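Local coordinates for hypothetical protein PG1100 (Porphyromonas gingivalis, PDB 1ZBS), which is of unknown function but probably phosphorylates N-acetylglucosamine with ATP, as a sugar-kinase-like member of the ASKHA (actin, sugar kinase and Hsp70) superfamily, at residues 212-215 against 216-220; 144-147 against 148-151; 176-179 against 180-183. All blocks are in the same frame, centred on the assembly; numbering follows the deposited sequence.

Overall arrangement
All three contacts are local, each along or at the start of a helix. Contact 2 (144-151) is wholly buried at the start of helix 147-159, where a serine caps the helix through its own hydroxyl. Contact 1 (212-220), inside helix 210-229, is partly buried and touches contact 2 through Ser219 and Gly145, their centres about 10 Å apart; it has no cap and adds an amide at a ring edge to its backbone bonds. Contact 3 (176-183) sits at the surface, where a threonine in the N-cap position works through a water and an apolar pair brackets the turn. Helix 147-159 also receives side chains from contact 1 (Leu215, Ser219) and contact 3 (Ser179, Ile182).

Contact 1: 212-215 against 216-220; sequences VYSL and VQNSF
Tyr213 and Gln217 meet one helical turn apart: OE1 of Gln217 lies in the plane of the phenol ring, at its edge, 3.2 Å from CE1 of Tyr213. The oxygen therefore faces the slightly positive C-H rim; the amide plane stands at 90° to the ring. Both side chains leave the backbone with CG trans to N, and Gln217 stays extended beyond CG, which gives its amide the length to come up beside the ring. Next along the helix, Asn218 N bonds to Ser214 O at 2.8 Å. The amide of Asn218 bends back beside the same carbonyl (chi1 -62°), but ND2 meets Ser214 O at too poor an angle to bond. Leu215 CD2 and Val216 CG2 touch at 4.2 Å on the apolar flank. Beneath these groups run the i to i+4 bonds, with Gln217 N 2.9 Å from Tyr213 O and the longer Ser219 N to Leu215 O at 3.3 Å. Further out, Tyr213 packs on Val251 and Ser254 of helix 249-258, Leu215 on Leu153 of helix 147-159, and Val216 on Ile203 and Leu207, while Ser219 OG bonds to Gly145 N. The chemistry is that of an amphipathic helix: amides suit the flank where Asn218 is exposed and Gln217 partly so, whereas Val212 and Val216 are buried and a small serine reaches a backbone N-H.

Contact 2: 144-147 against 148-151; sequences EGSG and AVLG
Ser146 caps the first turn of helix 147-159: its OG accepts from Val149 N at 3.2 Å, with an N-H...O angle of 159°. The hydroxyl reaches that N-H because chi1 of 68° sets OG between the backbone N and the carbonyl carbon; it also bonds to Asp143 O, so two partners fix its rotation. Packing is tight here. Val149 CG2 lies 3.3 Å from Ser146 OG alongside the cap, and the carbonyl O of Ser146 takes Leu150 N at 2.9 Å, nearly along the C=O axis. Leu150 CG lies 3.2 Å from Ser146 O, and Leu150 CD1 extends to 4.1 Å from Gly145 O. Asp143 to Ser146 reads Asp-Glu-Gly-Ser, a sequence also found in N-acetylglucosamine kinases, consistent with the proposed family. This run lies against the turn after strand 111-116: Gly147 and Ala148 share backbone hydrogen bonds with Gly117 and Thr118, and Glu144 O bonds to Ser120 OG. Glycine suits its place at Gly145, where phi is positive, while Gly147 probably helps the helix start close to the neighbouring turn. The contact thins out at Glu144, whose side chain points away from 148-151 and is held elsewhere. OE1 makes a salt bridge with Arg226, and OE2 a hydrogen bond with Asn227 and a salt bridge with Lys160 of the second subunit.

Contact 3: 176-179 against 180-183; sequences GLTS and ADII
One water molecule joins Thr178 to Ala180 at the start of helix 179-188, lying 2.9 Å from Thr178 OG1 and accepting from Ala180 N at 3.1 Å. It serves a first-turn N-H, which has no preceding turn of helix to supply a carbonyl. Thr178 holds the N-cap position but makes no capping bond itself: OG1 points trans to the backbone N (chi1 -172°), and the methyl CG2 fills the place between N and the carbonyl carbon. That methyl CG2 of Thr178 lies 3.1 Å from Asp181 OD2, the threonine side chain crossing that of Asp181 at about a right angle. The carboxylate folds back toward the N-cap because Asp181 CG sits beside its own backbone N, and Asp181 OD2 accepts a weak bond from Thr178 N at 3.3 Å and only 123°. This resembles one half of a capping box, the reciprocal side-chain bond being absent. Outside the turn, Leu177 and Ile182 form a hydrophobic staple between the residue before the N-cap and the fourth residue of the helix, with Leu177 CD1 4.2 Å from Ile182 CG1. Leu177 CD2 also rests 3.6 Å from Asp181 CB, so one leucine spans both residues. The backbone bond of Ile182 N to Thr178 O, 3.1 Å long, closes the first turn. Just upstream, Gly176, with its positive phi, ends helix 167-174 in a Schellman motif. Ile182 packs on Ile155 and Leu159 of helix 147-159, and with Ile183 on Leu141 of the second subunit. Ile182 of the staple thus faces protein, while Leu177 stays partly exposed; an aspartate near the helix start would probably be favoured by the helix dipole, and the threonine hydroxyl reaches the Ala180 N-H only through the water.

Contact 1: 212-215 against 216-220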
ATOM      1  N   VAL A 212      17.590   3.492  10.073  1.00 39.58           N
ATOM      2  CA  VAL A 212      16.717   4.579   9.638  1.00 38.90           C
ATOM      3  C   VAL A 212      17.288   5.278   8.410  1.00 37.86           C
ATOM      4  O   VAL A 212      16.587   5.470   7.417  1.00 35.08           O
ATOM      5  CB  VAL A 212      16.528   5.620  10.774  1.00 39.40           C
ATOM      6  CG1 VAL A 212      15.685   6.788  10.297  1.00 39.08           C
ATOM      7  CG2 VAL A 212      15.867   4.955  11.974  1.00 40.93           C
ATOM      8  N   TYR A 213      18.565   5.652   8.490  1.00 37.58           N
ATOM      9  CA  TYR A 213      19.253   6.339   7.402  1.00 36.66           C
ATOM     10  C   TYR A 213      19.270   5.523   6.100  1.00 36.14           C
ATOM     11  O   TYR A 213      18.959   6.050   5.036  1.00 35.53           O
ATOM     12  CB  TYR A 213      20.692   6.695   7.825  1.00 37.03           C
ATOM     13  CG  TYR A 213      21.441   7.541   6.811  1.00 37.49           C
ATOM     14  CD1 TYR A 213      22.001   6.967   5.667  1.00 38.60           C
ATOM     15  CD2 TYR A 213      21.533   8.925   6.961  1.00 38.24           C
ATOM     16  CE1 TYR A 213      22.628   7.753   4.693  1.00 40.11           C
ATOM     17  CE2 TYR A 213      22.155   9.721   5.995  1.00 41.06           C
ATOM     18  CZ  TYR A 213      22.697   9.128   4.862  1.00 40.18           C
ATOM     19  OH  TYR A 213      23.276   9.913   3.888  1.00 40.75           O
ATOM     20  N   SER A 214      19.623   4.245   6.176  1.00 35.27           N
ATOM     21  CA  SER A 214      19.662   3.437   4.970  1.00 35.34           C
ATOM     22  C   SER A 214      18.252   3.278   4.390  1.00 34.83           C
ATOM     23  O   SER A 214      18.083   3.143   3.178  1.00 32.97           O
ATOM     24  CB  SER A 214      20.270   2.065   5.248  1.00 35.85           C
ATOM     25  OG  SER A 214      19.376   1.253   5.982  1.00 43.20           O
ATOM     26  N   LEU A 215      17.240   3.293   5.256  1.00 33.66           N
ATOM     27  CA  LEU A 215      15.860   3.175   4.794  1.00 31.46           C
ATOM     28  C   LEU A 215      15.500   4.397   3.939  1.00 31.23           C
ATOM     29  O   LEU A 215      14.943   4.261   2.849  1.00 31.06           O
ATOM     30  CB  LEU A 215      14.900   3.047   5.983  1.00 31.15           C
ATOM     31  CG  LEU A 215      13.395   2.984   5.670  1.00 31.43           C
ATOM     32  CD1 LEU A 215      12.661   2.190   6.767  1.00 32.36           C
ATOM     33  CD2 LEU A 215      12.835   4.398   5.566  1.00 26.67           C
ATOM     34  N   VAL A 216      15.830   5.588   4.428  1.00 30.85           N
ATOM     35  CA  VAL A 216      15.539   6.818   3.693  1.00 31.13           C
ATOM     36  C   VAL A 216      16.378   6.908   2.423  1.00 31.20           C
ATOM     37  O   VAL A 216      15.900   7.338   1.373  1.00 27.36           O
ATOM     38  CB  VAL A 216      15.800   8.054   4.572  1.00 29.87           C
ATOM     39  CG1 VAL A 216      15.619   9.327   3.758  1.00 28.50           C
ATOM     40  CG2 VAL A 216      14.826   8.044   5.752  1.00 28.36           C
ATOM     41  N   GLN A 217      17.630   6.478   2.546  1.00 32.76           N
ATOM     42  CA  GLN A 217      18.584   6.479   1.452  1.00 33.22           C
ATOM     43  C   GLN A 217      18.150   5.568   0.299  1.00 32.80           C
ATOM     44  O   GLN A 217      18.195   5.965  -0.868  1.00 31.50           O
ATOM     45  CB  GLN A 217      19.947   6.038   1.992  1.00 37.58           C
ATOM     46  CG  GLN A 217      21.000   5.686   0.954  1.00 42.18           C
ATOM     47  CD  GLN A 217      22.274   5.144   1.598  1.00 45.06           C
ATOM     48  OE1 GLN A 217      23.102   5.901   2.119  1.00 44.12           O
ATOM     49  NE2 GLN A 217      22.423   3.824   1.583  1.00 46.24           N
ATOM     50  N   ASN A 218      17.723   4.353   0.623  1.00 31.55           N
ATOM     51  CA  ASN A 218      17.304   3.414  -0.402  1.00 30.61           C
ATOM     52  C   ASN A 218      16.045   3.871  -1.115  1.00 29.56           C
ATOM     53  O   ASN A 218      15.867   3.618  -2.309  1.00 26.29           O
ATOM     54  CB  ASN A 218      17.082   2.029   0.200  1.00 33.88           C
ATOM     55  CG  ASN A 218      18.342   1.464   0.805  1.00 38.81           C
ATOM     56  OD1 ASN A 218      19.450   1.805   0.382  1.00 38.45           O
ATOM     57  ND2 ASN A 218      18.189   0.589   1.793  1.00 41.00           N
ATOM     58  N   SER A 219      15.172   4.556  -0.391  1.00 27.75           N
ATOM     59  CA  SER A 219      13.949   5.030  -1.000  1.00 26.74           C
ATOM     60  C   SER A 219      14.244   6.169  -1.971  1.00 25.05           C
ATOM     61  O   SER A 219      13.674   6.222  -3.063  1.00 23.55           O
ATOM     62  CB  SER A 219      12.963   5.490   0.068  1.00 27.34           C
ATOM     63  OG  SER A 219      11.675   5.634  -0.510  1.00 31.42           O
ATOM     64  N   PHE A 220      15.132   7.079  -1.575  1.00 24.63           N
ATOM     65  CA  PHE A 220      15.500   8.196  -2.441  1.00 24.07           C
ATOM     66  C   PHE A 220      16.203   7.656  -3.684  1.00 23.96           C
ATOM     67  O   PHE A 220      15.984   8.143  -4.792  1.00 22.72           O
ATOM     68  CB  PHE A 220      16.436   9.180  -1.723  1.00 23.67           C
ATOM     69  CG  PHE A 220      15.746  10.070  -0.716  1.00 26.47           C
ATOM     70  CD1 PHE A 220      14.360  10.054  -0.566  1.00 25.92           C
ATOM     71  CD2 PHE A 220      16.493  10.942   0.073  1.00 26.66           C
ATOM     72  CE1 PHE A 220      13.732  10.885   0.363  1.00 27.25           C
ATOM     73  CE2 PHE A 220      15.878  11.773   1.002  1.00 28.24           C
ATOM     74  CZ  PHE A 220      14.488  11.749   1.146  1.00 28.83           C
TER

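Contact 2: 144-147 against 148-151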
ATOM      1  N   GLU A 144       7.935   6.787  -4.841  1.00 20.24           N
ATOM      2  CA  GLU A 144       9.202   6.517  -4.147  1.00 20.61           C
ATOM      3  C   GLU A 144       9.790   7.757  -3.433  1.00 18.59           C
ATOM      4  O   GLU A 144       9.665   8.880  -3.910  1.00 17.65           O
ATOM      5  CB  GLU A 144      10.223   5.934  -5.131  1.00 20.99           C
ATOM      6  CG  GLU A 144       9.884   4.526  -5.619  1.00 22.02           C
ATOM      7  CD  GLU A 144       8.870   4.513  -6.754  1.00 23.54           C
ATOM      8  OE1 GLU A 144       8.466   3.408  -7.168  1.00 25.30           O
ATOM      9  OE2 GLU A 144       8.486   5.599  -7.241  1.00 17.69           O
ATOM     10  N   GLY A 145      10.411   7.548  -2.279  1.00 18.46           N
ATOM     11  CA  GLY A 145      11.006   8.661  -1.556  1.00 18.21           C
ATOM     12  C   GLY A 145      10.042   9.682  -0.975  1.00 18.00           C
ATOM     13  O   GLY A 145      10.474  10.658  -0.367  1.00 18.71           O
ATOM     14  N   SER A 146       8.746   9.466  -1.167  1.00 18.14           N
ATOM     15  CA  SER A 146       7.721  10.359  -0.641  1.00 19.43           C
ATOM     16  C   SER A 146       7.533  10.075   0.848  1.00 20.50           C
ATOM     17  O   SER A 146       7.868   8.991   1.318  1.00 21.07           O
ATOM     18  CB  SER A 146       6.389  10.102  -1.341  1.00 19.48           C
ATOM     19  OG  SER A 146       5.912   8.823  -0.959  1.00 17.72           O
ATOM     20  N   GLY A 147       6.970  11.038   1.570  1.00 20.33           N
ATOM     21  CA  GLY A 147       6.747  10.869   2.992  1.00 21.63           C
ATOM     22  C   GLY A 147       5.766   9.766   3.339  1.00 22.27           C
ATOM     23  O   GLY A 147       5.842   9.192   4.422  1.00 22.71           O
ATOM     24  N   ALA A 148       4.827   9.473   2.448  1.00 22.21           N
ATOM     25  CA  ALA A 148       3.884   8.401   2.730  1.00 22.66           C
ATOM     26  C   ALA A 148       4.625   7.078   2.605  1.00 21.45           C
ATOM     27  O   ALA A 148       4.424   6.169   3.407  1.00 20.00           O
ATOM     28  CB  ALA A 148       2.708   8.441   1.763  1.00 19.92           C
ATOM     29  N   VAL A 149       5.496   6.967   1.610  1.00 19.21           N
ATOM     30  CA  VAL A 149       6.219   5.725   1.444  1.00 19.25           C
ATOM     31  C   VAL A 149       7.260   5.532   2.533  1.00 20.10           C
ATOM     32  O   VAL A 149       7.394   4.434   3.068  1.00 19.55           O
ATOM     33  CB  VAL A 149       6.849   5.633   0.058  1.00 19.08           C
ATOM     34  CG1 VAL A 149       7.731   4.391  -0.036  1.00 16.24           C
ATOM     35  CG2 VAL A 149       5.742   5.553  -0.982  1.00 14.79           C
ATOM     36  N   LEU A 150       7.991   6.588   2.876  1.00 22.20           N
ATOM     37  CA  LEU A 150       8.980   6.494   3.948  1.00 23.78           C
ATOM     38  C   LEU A 150       8.244   6.005   5.187  1.00 23.26           C
ATOM     39  O   LEU A 150       8.719   5.134   5.909  1.00 24.53           O
ATOM     40  CB  LEU A 150       9.589   7.865   4.242  1.00 23.18           C
ATOM     41  CG  LEU A 150      10.459   8.487   3.144  1.00 25.59           C
ATOM     42  CD1 LEU A 150      10.984   9.852   3.628  1.00 21.47           C
ATOM     43  CD2 LEU A 150      11.609   7.551   2.810  1.00 18.68           C
ATOM     44  N   GLY A 151       7.066   6.575   5.414  1.00 22.95           N
ATOM     45  CA  GLY A 151       6.262   6.187   6.558  1.00 21.41           C
ATOM     46  C   GLY A 151       5.849   4.720   6.589  1.00 19.86           C
ATOM     47  O   GLY A 151       6.019   4.061   7.614  1.00 17.23           O
TER

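Contact 3: 176-179 against 180-183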
ATOM      1  N   GLY A 176       1.040   7.697  20.809  1.00 35.56           N
ATOM      2  CA  GLY A 176      -0.056   7.002  21.463  1.00 35.08           C
ATOM      3  C   GLY A 176      -0.767   6.045  20.525  1.00 34.40           C
ATOM      4  O   GLY A 176      -1.990   6.042  20.416  1.00 33.70           O
ATOM      5  N   LEU A 177       0.001   5.227  19.827  1.00 33.96           N
ATOM      6  CA  LEU A 177      -0.603   4.282  18.910  1.00 32.79           C
ATOM      7  C   LEU A 177      -0.246   2.860  19.287  1.00 33.15           C
ATOM      8  O   LEU A 177       0.654   2.608  20.094  1.00 30.58           O
ATOM      9  CB  LEU A 177      -0.131   4.546  17.476  1.00 28.88           C
ATOM     10  CG  LEU A 177      -0.713   5.757  16.739  1.00 29.53           C
ATOM     11  CD1 LEU A 177       0.112   6.037  15.477  1.00 27.49           C
ATOM     12  CD2 LEU A 177      -2.171   5.490  16.394  1.00 26.77           C
ATOM     13  N   THR A 178      -0.983   1.933  18.700  1.00 34.14           N
ATOM     14  CA  THR A 178      -0.722   0.531  18.901  1.00 34.04           C
ATOM     15  C   THR A 178      -0.755  -0.065  17.512  1.00 33.72           C
ATOM     16  O   THR A 178      -1.182   0.592  16.558  1.00 31.87           O
ATOM     17  CB  THR A 178      -1.787  -0.148  19.767  1.00 36.03           C
ATOM     18  OG1 THR A 178      -1.346  -1.479  20.066  1.00 42.34           O
ATOM     19  CG2 THR A 178      -3.124  -0.219  19.039  1.00 31.64           C
ATOM     20  N   SER A 179      -0.306  -1.307  17.398  1.00 32.74           N
ATOM     21  CA  SER A 179      -0.291  -1.965  16.108  1.00 31.48           C
ATOM     22  C   SER A 179      -1.698  -1.977  15.514  1.00 30.02           C
ATOM     23  O   SER A 179      -1.887  -1.648  14.340  1.00 29.15           O
ATOM     24  CB  SER A 179       0.248  -3.389  16.253  1.00 30.15           C
ATOM     25  OG  SER A 179       0.817  -3.834  15.034  1.00 29.01           O
ATOM     26  N   ALA A 180      -2.693  -2.328  16.325  1.00 29.33           N
ATOM     27  CA  ALA A 180      -4.063  -2.376  15.827  1.00 28.09           C
ATOM     28  C   ALA A 180      -4.567  -1.003  15.350  1.00 28.65           C
ATOM     29  O   ALA A 180      -5.285  -0.926  14.348  1.00 28.14           O
ATOM     30  CB  ALA A 180      -5.001  -2.962  16.892  1.00 28.83           C
ATOM     31  N   ASP A 181      -4.195   0.080  16.038  1.00 27.39           N
ATOM     32  CA  ASP A 181      -4.638   1.416  15.592  1.00 28.74           C
ATOM     33  C   ASP A 181      -4.015   1.738  14.225  1.00 26.04           C
ATOM     34  O   ASP A 181      -4.670   2.318  13.352  1.00 26.18           O
ATOM     35  CB  ASP A 181      -4.247   2.524  16.589  1.00 30.92           C
ATOM     36  CG  ASP A 181      -4.901   2.358  17.951  1.00 34.74           C
ATOM     37  OD1 ASP A 181      -6.087   1.971  18.008  1.00 36.41           O
ATOM     38  OD2 ASP A 181      -4.228   2.634  18.972  1.00 37.86           O
ATOM     39  N   ILE A 182      -2.751   1.365  14.044  1.00 23.24           N
ATOM     40  CA  ILE A 182      -2.073   1.614  12.779  1.00 23.70           C
ATOM     41  C   ILE A 182      -2.800   0.875  11.644  1.00 24.05           C
ATOM     42  O   ILE A 182      -3.072   1.457  10.588  1.00 25.58           O
ATOM     43  CB  ILE A 182      -0.579   1.209  12.883  1.00 22.04           C
ATOM     44  CG1 ILE A 182       0.106   2.130  13.902  1.00 20.30           C
ATOM     45  CG2 ILE A 182       0.112   1.315  11.529  1.00 19.76           C
ATOM     46  CD1 ILE A 182       1.545   1.813  14.192  1.00 15.57           C
ATOM     47  N   ILE A 183      -3.157  -0.387  11.872  1.00 24.40           N
ATOM     48  CA  ILE A 183      -3.874  -1.164  10.861  1.00 25.68           C
ATOM     49  C   ILE A 183      -5.204  -0.493  10.528  1.00 26.39           C
ATOM     50  O   ILE A 183      -5.571  -0.351   9.358  1.00 24.23           O
ATOM     51  CB  ILE A 183      -4.157  -2.604  11.345  1.00 27.02           C
ATOM     52  CG1 ILE A 183      -2.843  -3.360  11.503  1.00 27.36           C
ATOM     53  CG2 ILE A 183      -5.045  -3.340  10.344  1.00 25.87           C
ATOM     54  CD1 ILE A 183      -2.022  -3.401  10.243  1.00 24.64           C
TER
HETATM   55  O   HOH W   1      -2.567  -3.916  18.966  1.00 39.84           O